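Long-range contacts in CD180 antigen (PDB 3T6Q), which may cooperate with MD-1 and TLR4 in the innate immune response of B cells to bacterial lipopolysaccharide, leading to NF-kappa-B activation: residues N18-G23 and E39-V44; I144-G149 and S174-A179; D361-D366 and N386-L391; G525-L530 and T551-Q556. All blocks are in the same frame, centred on the assembly; numbering follows the deposited sequence.

Contact 1. Residues N18-G23 and E39-V44; sequences NCENLG and EFSFNV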
loop_
_atom_site.group_PDB
_atom_site.type_symbol
_atom_site.label_atom_id
_atom_site.label_comp_id
_atom_site.label_asym_id
_atom_site.label_seq_id
_atom_site.Cartn_x
_atom_site.Cartn_y
_atom_site.Cartn_z
ATOM N N ASN A 18 4.200 9.513 28.032
ATOM C CA ASN A 18 4.081 9.921 26.639
ATOM C C ASN A 18 5.420 10.413 26.099
ATOM O O ASN A 18 5.886 11.492 26.457
ATOM C CB ASN A 18 3.029 11.019 26.503
ATOM C CG ASN A 18 2.738 11.362 25.062
ATOM O OD1 ASN A 18 3.645 11.496 24.241
ATOM N ND2 ASN A 18 1.472 11.461 24.735
ATOM N N CYS A 19 6.036 9.607 25.242
ATOM C CA CYS A 19 7.303 9.947 24.602
ATOM C C CYS A 19 7.129 10.247 23.109
ATOM O O CYS A 19 8.089 10.113 22.337
ATOM C CB CYS A 19 8.272 8.784 24.730
ATOM S SG CYS A 19 8.212 7.980 26.340
ATOM N N GLU A 20 5.926 10.638 22.702
ATOM C CA GLU A 20 5.642 10.858 21.271
ATOM C C GLU A 20 6.510 11.965 20.703
ATOM O O GLU A 20 6.742 12.970 21.377
ATOM C CB GLU A 20 4.182 11.259 21.047
ATOM C CG GLU A 20 3.171 10.192 21.376
ATOM C CD GLU A 20 1.751 10.657 21.104
ATOM O OE1 GLU A 20 1.394 11.771 21.553
ATOM O OE2 GLU A 20 0.995 9.913 20.434
ATOM N N ASN A 21 6.964 11.791 19.466
ATOM C CA ASN A 21 7.643 12.863 18.714
ATOM C C ASN A 21 8.984 13.322 19.222
ATOM O O ASN A 21 9.383 14.445 18.929
ATOM C CB ASN A 21 6.770 14.120 18.651
ATOM C CG ASN A 21 5.639 13.979 17.705
ATOM O OD1 ASN A 21 5.836 13.546 16.572
ATOM N ND2 ASN A 21 4.433 14.338 18.152
ATOM N N LEU A 22 9.672 12.482 19.987
ATOM C CA LEU A 22 10.976 12.860 20.551
ATOM C C LEU A 22 12.195 12.373 19.760
ATOM O O LEU A 22 13.321 12.539 20.210
ATOM C CB LEU A 22 11.054 12.421 22.012
ATOM C CG LEU A 22 10.097 13.218 22.925
ATOM C CD1 LEU A 22 9.997 12.589 24.310
ATOM C CD2 LEU A 22 10.593 14.668 23.004
ATOM N N GLY A 23 11.972 11.786 18.585
ATOM C CA GLY A 23 13.060 11.231 17.741
ATOM C C GLY A 23 13.875 10.100 18.373
ATOM O O GLY A 23 15.049 9.954 18.057
ATOM N N GLU A 39 3.204 5.490 25.358
ATOM C CA GLU A 39 2.787 6.113 24.080
ATOM C C GLU A 39 4.078 6.511 23.431
ATOM O O GLU A 39 4.724 7.492 23.829
ATOM C CB GLU A 39 1.927 7.345 24.404
ATOM C CG GLU A 39 0.867 6.995 25.449
ATOM C CD GLU A 39 -0.033 8.151 25.832
ATOM O OE1 GLU A 39 0.252 9.300 25.451
ATOM O OE2 GLU A 39 -1.038 7.904 26.527
ATOM N N PHE A 40 4.493 5.731 22.448
ATOM C CA PHE A 40 5.804 5.927 21.866
ATOM C C PHE A 40 5.724 6.316 20.373
ATOM O O PHE A 40 6.699 6.132 19.639
ATOM C CB PHE A 40 6.613 4.619 22.064
ATOM C CG PHE A 40 8.117 4.829 22.192
ATOM C CD1 PHE A 40 8.975 4.515 21.145
ATOM C CD2 PHE A 40 8.658 5.320 23.366
ATOM C CE1 PHE A 40 10.358 4.714 21.263
ATOM C CE2 PHE A 40 10.032 5.520 23.505
ATOM C CZ PHE A 40 10.885 5.214 22.445
ATOM N N SER A 41 4.574 6.828 19.931
ATOM C CA SER A 41 4.388 7.115 18.503
ATOM C C SER A 41 5.354 8.167 17.989
ATOM O O SER A 41 5.797 9.040 18.735
ATOM C CB SER A 41 2.966 7.544 18.182
ATOM O OG SER A 41 2.592 8.684 18.927
ATOM N N PHE A 42 5.650 8.069 16.701
ATOM C CA PHE A 42 6.442 9.068 15.977
ATOM C C PHE A 42 7.886 9.145 16.470
ATOM O O PHE A 42 8.478 10.225 16.503
ATOM C CB PHE A 42 5.779 10.451 15.986
ATOM C CG PHE A 42 4.416 10.487 15.299
ATOM C CD1 PHE A 42 3.252 10.471 16.045
ATOM C CD2 PHE A 42 4.317 10.554 13.906
ATOM C CE1 PHE A 42 1.999 10.517 15.435
ATOM C CE2 PHE A 42 3.066 10.622 13.285
ATOM C CZ PHE A 42 1.911 10.577 14.045
ATOM N N ASN A 43 8.446 8.001 16.845
ATOM C CA ASN A 43 9.874 7.943 17.123
ATOM C C ASN A 43 10.554 7.206 15.988
ATOM O O ASN A 43 10.006 7.171 14.856
ATOM C CB ASN A 43 10.135 7.357 18.522
ATOM C CG ASN A 43 9.729 8.317 19.619
ATOM O OD1 ASN A 43 8.796 8.049 20.409
ATOM N ND2 ASN A 43 10.372 9.475 19.650
ATOM N N VAL A 44 11.743 6.660 16.235
ATOM C CA VAL A 44 12.561 6.121 15.134
ATOM C C VAL A 44 13.222 4.804 15.524
ATOM O O VAL A 44 14.320 4.813 16.113
ATOM C CB VAL A 44 13.659 7.107 14.669
ATOM C CG1 VAL A 44 14.334 6.566 13.414
ATOM C CG2 VAL A 44 13.081 8.502 14.408
HETATM O O HOH W 1 1.796 7.522 21.319
#

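Contact 2. Residues I144-G149 and S174-A179; sequences IKLPKG and SSLQQA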
loop_
_atom_site.group_PDB
_atom_site.type_symbol
_atom_site.label_atom_id
_atom_site.label_comp_id
_atom_site.label_asym_id
_atom_site.label_seq_id
_atom_site.Cartn_x
_atom_site.Cartn_y
_atom_site.Cartn_z
ATOM N N ILE A 144 -10.819 -11.794 3.354
ATOM C CA ILE A 144 -11.039 -11.798 4.815
ATOM C C ILE A 144 -10.627 -13.134 5.509
ATOM O O ILE A 144 -10.587 -13.212 6.747
ATOM C CB ILE A 144 -12.511 -11.415 5.159
ATOM C CG1 ILE A 144 -13.477 -12.519 4.785
ATOM C CG2 ILE A 144 -12.964 -10.198 4.339
ATOM C CD1 ILE A 144 -14.824 -12.373 5.458
ATOM N N LYS A 145 -10.310 -14.158 4.722
ATOM C CA LYS A 145 -10.078 -15.514 5.263
ATOM C C LYS A 145 -9.021 -15.494 6.351
ATOM O O LYS A 145 -7.930 -14.957 6.167
ATOM C CB LYS A 145 -9.724 -16.505 4.158
ATOM C CG LYS A 145 -9.565 -17.936 4.704
ATOM C CD LYS A 145 -10.042 -19.021 3.746
ATOM C CE LYS A 145 -9.529 -18.839 2.332
ATOM N NZ LYS A 145 -8.122 -19.298 2.211
ATOM N N LEU A 146 -9.367 -16.024 7.511
ATOM C CA LEU A 146 -8.426 -16.115 8.613
ATOM C C LEU A 146 -7.535 -17.350 8.385
ATOM O O LEU A 146 -8.011 -18.348 7.820
ATOM C CB LEU A 146 -9.166 -16.159 9.947
ATOM C CG LEU A 146 -9.956 -14.869 10.227
ATOM C CD1 LEU A 146 -10.762 -15.026 11.499
ATOM C CD2 LEU A 146 -9.034 -13.650 10.353
ATOM N N PRO A 147 -6.239 -17.263 8.769
ATOM C CA PRO A 147 -5.309 -18.362 8.500
ATOM C C PRO A 147 -5.586 -19.587 9.391
ATOM O O PRO A 147 -6.144 -19.442 10.478
ATOM C CB PRO A 147 -3.945 -17.742 8.849
ATOM C CG PRO A 147 -4.262 -16.811 9.979
ATOM C CD PRO A 147 -5.590 -16.201 9.573
ATOM N N LYS A 148 -5.202 -20.776 8.920
ATOM C CA LYS A 148 -5.386 -22.021 9.672
ATOM C C LYS A 148 -4.745 -21.912 11.058
ATOM O O LYS A 148 -3.587 -21.485 11.185
ATOM C CB LYS A 148 -4.798 -23.232 8.916
ATOM C CG LYS A 148 -5.005 -23.243 7.398
ATOM C CD LYS A 148 -3.768 -22.764 6.630
ATOM C CE LYS A 148 -3.873 -21.302 6.193
ATOM N NZ LYS A 148 -4.695 -21.142 4.958
ATOM N N GLY A 149 -5.508 -22.269 12.088
ATOM C CA GLY A 149 -4.998 -22.266 13.453
ATOM C C GLY A 149 -4.789 -20.885 14.049
ATOM O O GLY A 149 -3.847 -20.659 14.826
ATOM N N SER A 174 -16.476 -19.359 6.274
ATOM C CA SER A 174 -16.335 -20.465 7.251
ATOM C C SER A 174 -15.113 -20.302 8.160
ATOM O O SER A 174 -15.108 -20.791 9.268
ATOM C CB SER A 174 -16.380 -21.840 6.575
ATOM O OG SER A 174 -15.300 -21.972 5.692
ATOM N N SER A 175 -14.095 -19.554 7.710
ATOM C CA SER A 175 -12.931 -19.288 8.568
ATOM C C SER A 175 -13.278 -18.469 9.837
ATOM O O SER A 175 -12.492 -18.440 10.788
ATOM C CB SER A 175 -11.783 -18.639 7.761
ATOM O OG SER A 175 -12.011 -17.249 7.540
ATOM N N LEU A 176 -14.457 -17.837 9.852
ATOM C CA LEU A 176 -14.976 -17.064 11.005
ATOM C C LEU A 176 -15.983 -17.810 11.881
ATOM O O LEU A 176 -16.469 -17.232 12.850
ATOM C CB LEU A 176 -15.723 -15.807 10.536
ATOM C CG LEU A 176 -15.163 -14.809 9.546
ATOM C CD1 LEU A 176 -16.229 -13.783 9.203
ATOM C CD2 LEU A 176 -13.943 -14.131 10.143
ATOM N N GLN A 177 -16.351 -19.047 11.528
ATOM C CA GLN A 177 -17.476 -19.739 12.227
ATOM C C GLN A 177 -17.338 -19.854 13.770
ATOM O O GLN A 177 -18.336 -19.749 14.498
ATOM C CB GLN A 177 -17.825 -21.097 11.570
ATOM C CG GLN A 177 -16.676 -22.100 11.587
ATOM C CD GLN A 177 -16.945 -23.370 10.798
ATOM O OE1 GLN A 177 -17.041 -23.352 9.564
ATOM N NE2 GLN A 177 -17.035 -24.490 11.508
ATOM N N GLN A 178 -16.119 -20.047 14.272
ATOM C CA GLN A 178 -15.912 -20.151 15.728
ATOM C C GLN A 178 -16.091 -18.850 16.517
ATOM O O GLN A 178 -16.333 -18.870 17.737
ATOM C CB GLN A 178 -14.555 -20.795 16.035
ATOM C CG GLN A 178 -14.626 -22.284 16.364
ATOM C CD GLN A 178 -15.669 -23.025 15.535
ATOM O OE1 GLN A 178 -15.576 -23.087 14.305
ATOM N NE2 GLN A 178 -16.675 -23.585 16.206
ATOM N N ALA A 179 -15.976 -17.705 15.840
ATOM C CA ALA A 179 -16.203 -16.443 16.514
ATOM C C ALA A 179 -17.704 -16.343 16.754
ATOM O O ALA A 179 -18.480 -16.914 15.981
ATOM C CB ALA A 179 -15.695 -15.271 15.644
HETATM O O HOH W 2 -9.476 -20.165 10.626
#

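Contact 3. Residues D361-D366 and N386-L391; sequences DIETSD and NEPLSL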
loop_
_atom_site.group_PDB
_atom_site.type_symbol
_atom_site.label_atom_id
_atom_site.label_comp_id
_atom_site.label_asym_id
_atom_site.label_seq_id
_atom_site.Cartn_x
_atom_site.Cartn_y
_atom_site.Cartn_z
ATOM N N ASP A 361 -33.611 25.722 12.125
ATOM C CA ASP A 361 -34.041 27.113 11.967
ATOM C C ASP A 361 -35.523 27.311 12.218
ATOM O O ASP A 361 -36.186 28.064 11.490
ATOM C CB ASP A 361 -33.721 27.604 10.562
ATOM C CG ASP A 361 -32.261 28.053 10.404
ATOM O OD1 ASP A 361 -31.549 28.366 11.410
ATOM O OD2 ASP A 361 -31.822 28.092 9.234
ATOM N N ILE A 362 -36.076 26.579 13.189
ATOM C CA ILE A 362 -37.504 26.626 13.434
ATOM C C ILE A 362 -37.752 27.974 14.115
ATOM O O ILE A 362 -36.975 28.372 15.042
ATOM C CB ILE A 362 -37.960 25.458 14.356
ATOM C CG1 ILE A 362 -37.865 24.108 13.591
ATOM C CG2 ILE A 362 -39.345 25.703 14.960
ATOM C CD1 ILE A 362 -37.699 22.922 14.554
ATOM N N GLU A 363 -38.823 28.636 13.671
ATOM C CA GLU A 363 -39.270 29.929 14.260
ATOM C C GLU A 363 -40.798 29.881 14.446
ATOM O O GLU A 363 -41.521 29.416 13.560
ATOM C CB GLU A 363 -38.870 31.115 13.341
ATOM C CG GLU A 363 -39.014 32.517 13.981
ATOM C CD GLU A 363 -40.427 33.114 13.868
ATOM O OE1 GLU A 363 -40.773 34.073 14.644
ATOM O OE2 GLU A 363 -41.219 32.626 13.006
ATOM N N THR A 364 -41.310 30.386 15.558
ATOM C CA THR A 364 -42.756 30.435 15.708
ATOM C C THR A 364 -43.212 31.488 16.732
ATOM O O THR A 364 -42.525 31.754 17.714
ATOM C CB THR A 364 -43.360 29.028 16.033
ATOM O OG1 THR A 364 -44.801 29.102 16.096
ATOM C CG2 THR A 364 -42.844 28.515 17.359
ATOM N N SER A 365 -44.391 32.055 16.490
ATOM C CA SER A 365 -45.056 32.965 17.463
ATOM C C SER A 365 -45.752 32.246 18.643
ATOM O O SER A 365 -46.187 32.899 19.607
ATOM C CB SER A 365 -46.118 33.801 16.748
ATOM O OG SER A 365 -47.268 33.018 16.426
ATOM N N ASP A 366 -45.868 30.921 18.584
ATOM C CA ASP A 366 -46.617 30.194 19.639
ATOM C C ASP A 366 -46.223 28.711 19.658
ATOM O O ASP A 366 -46.742 27.914 18.881
ATOM C CB ASP A 366 -48.128 30.403 19.390
ATOM C CG ASP A 366 -49.037 29.852 20.500
ATOM O OD1 ASP A 366 -48.598 29.068 21.366
ATOM O OD2 ASP A 366 -50.248 30.203 20.468
ATOM N N ASN A 386 -32.233 26.601 17.290
ATOM C CA ASN A 386 -33.283 27.027 16.390
ATOM C C ASN A 386 -33.406 28.553 16.414
ATOM O O ASN A 386 -32.620 29.228 17.107
ATOM C CB ASN A 386 -34.591 26.322 16.712
ATOM C CG ASN A 386 -34.639 24.916 16.106
ATOM O OD1 ASN A 386 -34.490 24.767 14.896
ATOM N ND2 ASN A 386 -34.798 23.892 16.938
ATOM N N GLU A 387 -34.331 29.075 15.617
ATOM C CA GLU A 387 -34.627 30.503 15.598
ATOM C C GLU A 387 -35.620 30.789 16.730
ATOM O O GLU A 387 -36.008 29.870 17.473
ATOM C CB GLU A 387 -35.149 30.937 14.208
ATOM C CG GLU A 387 -34.033 30.957 13.188
ATOM C CD GLU A 387 -33.065 32.094 13.433
ATOM O OE1 GLU A 387 -31.894 31.834 13.674
ATOM O OE2 GLU A 387 -33.478 33.258 13.404
ATOM N N PRO A 388 -36.007 32.051 16.904
ATOM C CA PRO A 388 -36.803 32.388 18.093
ATOM C C PRO A 388 -38.149 31.677 18.232
ATOM O O PRO A 388 -38.959 31.613 17.316
ATOM C CB PRO A 388 -36.939 33.926 17.990
ATOM C CG PRO A 388 -35.717 34.333 17.243
ATOM C CD PRO A 388 -35.612 33.281 16.170
ATOM N N LEU A 389 -38.353 31.089 19.413
ATOM C CA LEU A 389 -39.613 30.495 19.766
ATOM C C LEU A 389 -40.272 31.380 20.832
ATOM O O LEU A 389 -39.632 31.743 21.850
ATOM C CB LEU A 389 -39.381 29.078 20.361
ATOM C CG LEU A 389 -38.525 28.133 19.498
ATOM C CD1 LEU A 389 -38.381 26.774 20.203
ATOM C CD2 LEU A 389 -39.169 27.929 18.100
ATOM N N SER A 390 -41.536 31.706 20.613
ATOM C CA SER A 390 -42.321 32.450 21.613
ATOM C C SER A 390 -43.098 31.418 22.399
ATOM O O SER A 390 -43.795 30.588 21.804
ATOM C CB SER A 390 -43.278 33.396 20.898
ATOM O OG SER A 390 -42.546 34.321 20.109
ATOM N N LEU A 391 -42.965 31.457 23.716
ATOM C CA LEU A 391 -43.656 30.494 24.586
ATOM C C LEU A 391 -44.638 31.235 25.502
ATOM O O LEU A 391 -44.242 32.159 26.227
ATOM C CB LEU A 391 -42.665 29.678 25.435
ATOM C CG LEU A 391 -41.406 29.112 24.783
ATOM C CD1 LEU A 391 -40.554 28.419 25.837
ATOM C CD2 LEU A 391 -41.770 28.129 23.684
HETATM O O HOH W 3 -30.650 29.538 13.961
HETATM O O HOH W 4 -40.672 34.108 17.943
#

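Contact 4. Residues G525-L530 and T551-Q556; sequences GIYLNL and TINLRQ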
loop_
_atom_site.group_PDB
_atom_site.type_symbol
_atom_site.label_atom_id
_atom_site.label_comp_id
_atom_site.label_asym_id
_atom_site.label_seq_id
_atom_site.Cartn_x
_atom_site.Cartn_y
_atom_site.Cartn_z
ATOM N N GLY A 525 -20.883 20.480 51.178
ATOM C CA GLY A 525 -20.369 19.365 50.336
ATOM C C GLY A 525 -20.543 19.580 48.851
ATOM O O GLY A 525 -20.457 18.620 48.066
ATOM N N ILE A 526 -20.757 20.835 48.444
ATOM C CA ILE A 526 -20.992 21.128 47.014
ATOM C C ILE A 526 -19.706 21.157 46.167
ATOM O O ILE A 526 -18.573 21.230 46.675
ATOM C CB ILE A 526 -21.833 22.416 46.794
ATOM C CG1 ILE A 526 -20.968 23.708 46.845
ATOM C CG2 ILE A 526 -23.002 22.466 47.782
ATOM C CD1 ILE A 526 -21.720 24.984 46.465
ATOM N N TYR A 527 -19.897 21.090 44.852
ATOM C CA TYR A 527 -18.843 21.484 43.914
ATOM C C TYR A 527 -19.149 22.935 43.506
ATOM O O TYR A 527 -20.277 23.247 43.108
ATOM C CB TYR A 527 -18.825 20.573 42.697
ATOM C CG TYR A 527 -17.907 21.085 41.596
ATOM C CD1 TYR A 527 -16.549 20.807 41.616
ATOM C CD2 TYR A 527 -18.424 21.850 40.531
ATOM C CE1 TYR A 527 -15.711 21.254 40.593
ATOM C CE2 TYR A 527 -17.600 22.321 39.523
ATOM C CZ TYR A 527 -16.256 22.013 39.552
ATOM O OH TYR A 527 -15.449 22.496 38.562
ATOM N N LEU A 528 -18.152 23.813 43.649
ATOM C CA LEU A 528 -18.355 25.258 43.472
ATOM C C LEU A 528 -17.278 25.749 42.522
ATOM O O LEU A 528 -16.107 25.781 42.883
ATOM C CB LEU A 528 -18.235 26.002 44.775
ATOM C CG LEU A 528 -18.252 27.550 44.668
ATOM C CD1 LEU A 528 -19.520 28.073 44.013
ATOM C CD2 LEU A 528 -18.100 28.158 46.059
ATOM N N ASN A 529 -17.671 26.074 41.300
ATOM C CA ASN A 529 -16.703 26.566 40.324
ATOM C C ASN A 529 -16.761 28.082 40.282
ATOM O O ASN A 529 -17.759 28.647 39.845
ATOM C CB ASN A 529 -17.014 25.981 38.926
ATOM C CG ASN A 529 -15.913 26.251 37.925
ATOM O OD1 ASN A 529 -14.946 26.939 38.218
ATOM N ND2 ASN A 529 -16.069 25.711 36.713
ATOM N N LEU A 530 -15.698 28.729 40.782
ATOM C CA LEU A 530 -15.560 30.181 40.737
ATOM C C LEU A 530 -14.465 30.614 39.741
ATOM O O LEU A 530 -13.950 31.728 39.849
ATOM C CB LEU A 530 -15.273 30.762 42.140
ATOM C CG LEU A 530 -16.559 30.741 43.008
ATOM C CD1 LEU A 530 -16.287 30.972 44.489
ATOM C CD2 LEU A 530 -17.557 31.756 42.507
ATOM N N THR A 551 -15.426 20.745 46.907
ATOM C CA THR A 551 -14.444 21.112 45.896
ATOM C C THR A 551 -14.755 22.538 45.438
ATOM O O THR A 551 -15.918 22.847 45.119
ATOM C CB THR A 551 -14.529 20.152 44.678
ATOM O OG1 THR A 551 -14.183 18.843 45.102
ATOM C CG2 THR A 551 -13.535 20.535 43.577
ATOM N N ILE A 552 -13.720 23.389 45.410
ATOM C CA ILE A 552 -13.841 24.767 44.955
ATOM C C ILE A 552 -12.757 24.994 43.907
ATOM O O ILE A 552 -11.595 24.579 44.111
ATOM C CB ILE A 552 -13.609 25.732 46.130
ATOM C CG1 ILE A 552 -14.607 25.462 47.243
ATOM C CG2 ILE A 552 -13.711 27.196 45.701
ATOM C CD1 ILE A 552 -13.906 25.320 48.554
ATOM N N ASN A 553 -13.134 25.641 42.808
ATOM C CA ASN A 553 -12.196 26.034 41.752
ATOM C C ASN A 553 -12.088 27.561 41.714
ATOM O O ASN A 553 -13.055 28.253 41.382
ATOM C CB ASN A 553 -12.636 25.488 40.378
ATOM C CG ASN A 553 -11.532 25.567 39.321
ATOM O OD1 ASN A 553 -10.726 26.504 39.312
ATOM N ND2 ASN A 553 -11.524 24.605 38.386
ATOM N N LEU A 554 -10.904 28.068 42.072
ATOM C CA LEU A 554 -10.609 29.493 42.076
ATOM C C LEU A 554 -9.539 29.864 41.056
ATOM O O LEU A 554 -8.947 30.949 41.132
ATOM C CB LEU A 554 -10.150 29.889 43.489
ATOM C CG LEU A 554 -11.265 30.016 44.510
ATOM C CD1 LEU A 554 -10.676 29.894 45.928
ATOM C CD2 LEU A 554 -12.005 31.347 44.274
ATOM N N ARG A 555 -9.271 28.981 40.091
ATOM C CA ARG A 555 -8.290 29.309 39.056
ATOM C C ARG A 555 -8.666 30.614 38.290
ATOM O O ARG A 555 -9.854 30.998 38.213
ATOM C CB ARG A 555 -8.149 28.111 38.090
ATOM C CG ARG A 555 -9.247 28.042 37.050
ATOM C CD ARG A 555 -9.047 26.802 36.191
ATOM N NE ARG A 555 -7.985 27.034 35.237
ATOM C CZ ARG A 555 -7.381 26.076 34.535
ATOM N NH1 ARG A 555 -7.756 24.818 34.665
ATOM N NH2 ARG A 555 -6.418 26.388 33.686
ATOM N N GLN A 556 -7.636 31.311 37.777
ATOM C CA GLN A 556 -7.816 32.487 36.939
ATOM C C GLN A 556 -8.634 33.577 37.650
ATOM O O GLN A 556 -9.498 34.219 37.053
ATOM C CB GLN A 556 -8.406 32.082 35.581
ATOM C CG GLN A 556 -7.366 31.374 34.699
ATOM C CD GLN A 556 -7.928 30.847 33.389
ATOM O OE1 GLN A 556 -8.319 29.685 33.293
ATOM N NE2 GLN A 556 -7.962 31.696 32.375
#

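Contact 1. Residues N18-G23 and E39-V44
Asn18-Gly23 and Glu39-Val44 meet where the N-terminal capping module of the leucine-rich-repeat solenoid passes into its first repeat. Asn18 pairs with Glu39 in a parallel bridge, and the two segments then leave the strand register side by side into the loops that follow. Cys19 N donates to Glu39 O over 2.9 Å, and Asn21 N to Ser41 O over 3.1 Å. Between these bonds, Glu20 CA also comes within 3.1 Å of Ser41 O, a CA-H...O contact.

On the face shared by Asn18 and Glu39 the two side chains cross at about a right angle, amide and carboxylate planes 70° apart. Asn18 CG stands anti to the backbone N (chi1 -173°), and its OD1 accepts from Glu20 N at 2.9 Å, an Asx turn, while ND2 gives a hydrogen to Glu20 OE1 from above the carboxylate plane. Glu20 is thus gripped at its backbone and at its acid end by one amide. Glu20 OE2 takes a water hydrogen at 2.7 Å, and that same water accepts from Ser41 N, bridging the two segments.

Cys19 CB lies 3.7 Å from Phe40 CD2, and its sulfur sits obliquely beside the ring while bonded to Cys8 in a disulfide. The outer side faces another protein chain of the assembly: Glu20 OE2 makes a salt bridge, and the Phe42 ring a cation-pi contact, each with a basic side chain of that chain. A disulfide-pinned cap continuing the parallel stacking of the repeats is characteristic of the LRRNT module of Toll-like receptor ectodomains.

Contact 2. Residues I144-G149 and S174-A179
Leu146 N points straight at Ser175 OG, a hydrogen bond of 2.9 Å with an angle of 168° at the hydrogen, and this is the one direct polar link between 144-149 and 174-179. Around it the serine fits closely against segment 144-149: Ser175 OG is 3.5 Å from Lys145 CA, and Ser175 CB 3.8 Å from Leu146 O. The aliphatic part of Lys145 joins in through CG, which approaches Ser175 OG to 3.8 Å.

On the inner side, Leu146 and Leu176 cross at about a right angle, with Leu146 CD1 meeting Leu176 CD2 at 3.6 Å. Ile144 reaches the same leucine more loosely, its CD1 lying 4.2 Å from Leu176 CD1.

One shell out, the hydroxyl is positioned by its own chain. Ser175 OG sits between the backbone N and the carbonyl carbon (chi1 78°) and hydrogen-bonds to Asp172 O, so the oxygen serves a carbonyl of helix 170-174 and an N-H of the preceding repeat together. Two successive type I turns, Ser174-Gln177 and Leu176-Ala179, lead the chain away from the helix. Leu158, on strand 157-159, touches both Leu146 and Leu176 and ties the pair to the hydrophobic core. Loops of consecutive repeats, LRR 5 and LRR 6, held by leucines inside and by a hydroxyl at the backbone, belong to the return side of a leucine-rich-repeat solenoid, away from its parallel strands.

Contact 3. Residues D361-D366 and N386-L391
Asn386 OD1 reaches across to the backbone of Ile362, accepting from its N at 3.0 Å along an almost straight N-H...O line of 176°. The donor lies above the carbonyl plane of the amide. The buried amide is fully employed: OD1 also accepts from Asp360 N, and ND2 bonds to Leu357 O and Leu383 O.

Backbone pairing follows. Glu387 N gives a weak, strongly bent bond to Ile362 O at 2.8 Å; Thr364 N donates to Pro388 O at 3.2 Å and Ser390 N to Thr364 O at 3.1 Å. A water within hydrogen-bonding reach links Thr364 O and Ser390 OG. Thr364 OG1, anti to its backbone N (chi1 -177°), accepts from Asp366 N at 3.3 Å and closes an ST turn where the chain bends a corner.

The apolar side is formed by Leu389 CD2, which lies 3.9 Å from Ile362 CG2 and also touches Thr364 CG2. At the surface, the like-charged Asp361 and Glu387 run side by side, Asp361 OD1 and Glu387 OE1 4.2 Å apart, with a second water in reach of both, which may soften the repulsion. An asparagine bonding the turn backbones of its own and the preceding repeat is the hallmark of the leucine-rich-repeat solenoid.

Contact 4. Residues G525-L530 and T551-Q556
Tyr527 and Asn553, on neighbouring strands, converge on a single acceptor: Tyr527 OH and Asn553 ND2 both hydrogen-bond to Glu580 OE2. Tyr527 CG stands anti to the backbone N (chi1 170°), and the ring passes Thr551 edge-on, Tyr527 CD1 lying 3.6 Å from Thr551 CG2 near the ring plane. Farther along this face Asn529 and Asn553 lie side by side, with Asn529 OD1 3.5 Å from Asn553 CB. Asn529 OD1 accepts from Ala531 N, while Asn553 OD1 accepts from Arg555 N at 3.0 Å, an Asx turn.

Strands 527-529 and 551-553 pair in regular parallel fashion, their directions differing by 5°. Thr551 N donates to Ile526 O, Leu528 N to Thr551 O at 2.8 Å, Asn553 N to Leu528 O at 3.0 Å, and Leu530 N to Asn553 O at 2.8 Å. Leu528 and Ile552 face the other way, into the core. Past the strand ends, Leu530 CB rests 3.9 Å from Leu554 CD2, and Phe568 of helix 566-574 packs on Leu554.

Asn553 ND2 has a second acceptor in Asp581 OD2, which also takes a salt bridge from Arg555, and Arg555 holds Asp584 as well. With several acids gathered here, the amide and guanidinium hydrogens probably offset their mutual repulsion, so the last strands of the solenoid are joined to the C-terminal cap by a charged network over an apolar core.

Overall arrangement
All four contacts join successive turns of one solenoid, in series along the chain, yet at different points of its cross-section. Contact 4 is a buried strand-to-strand pairing near the C-terminal end; contact 1 begins as a strand bridge at the N-terminal end but is mostly loop, partly exposed and facing another protein chain. Their centres lie 36 Å apart. Contact 2, also buried, relies on leucine packing and one hydroxyl. Contact 3, partly buried, combines asparagine-to-backbone bonding with a short parallel pairing and acids at the surface; it lies across the chain's centre from contact 2, about 56 Å between centres. Disulfide chemistry belongs to contact 1, while contact 4 is tied by Arg555 to acids of the C-terminal cap.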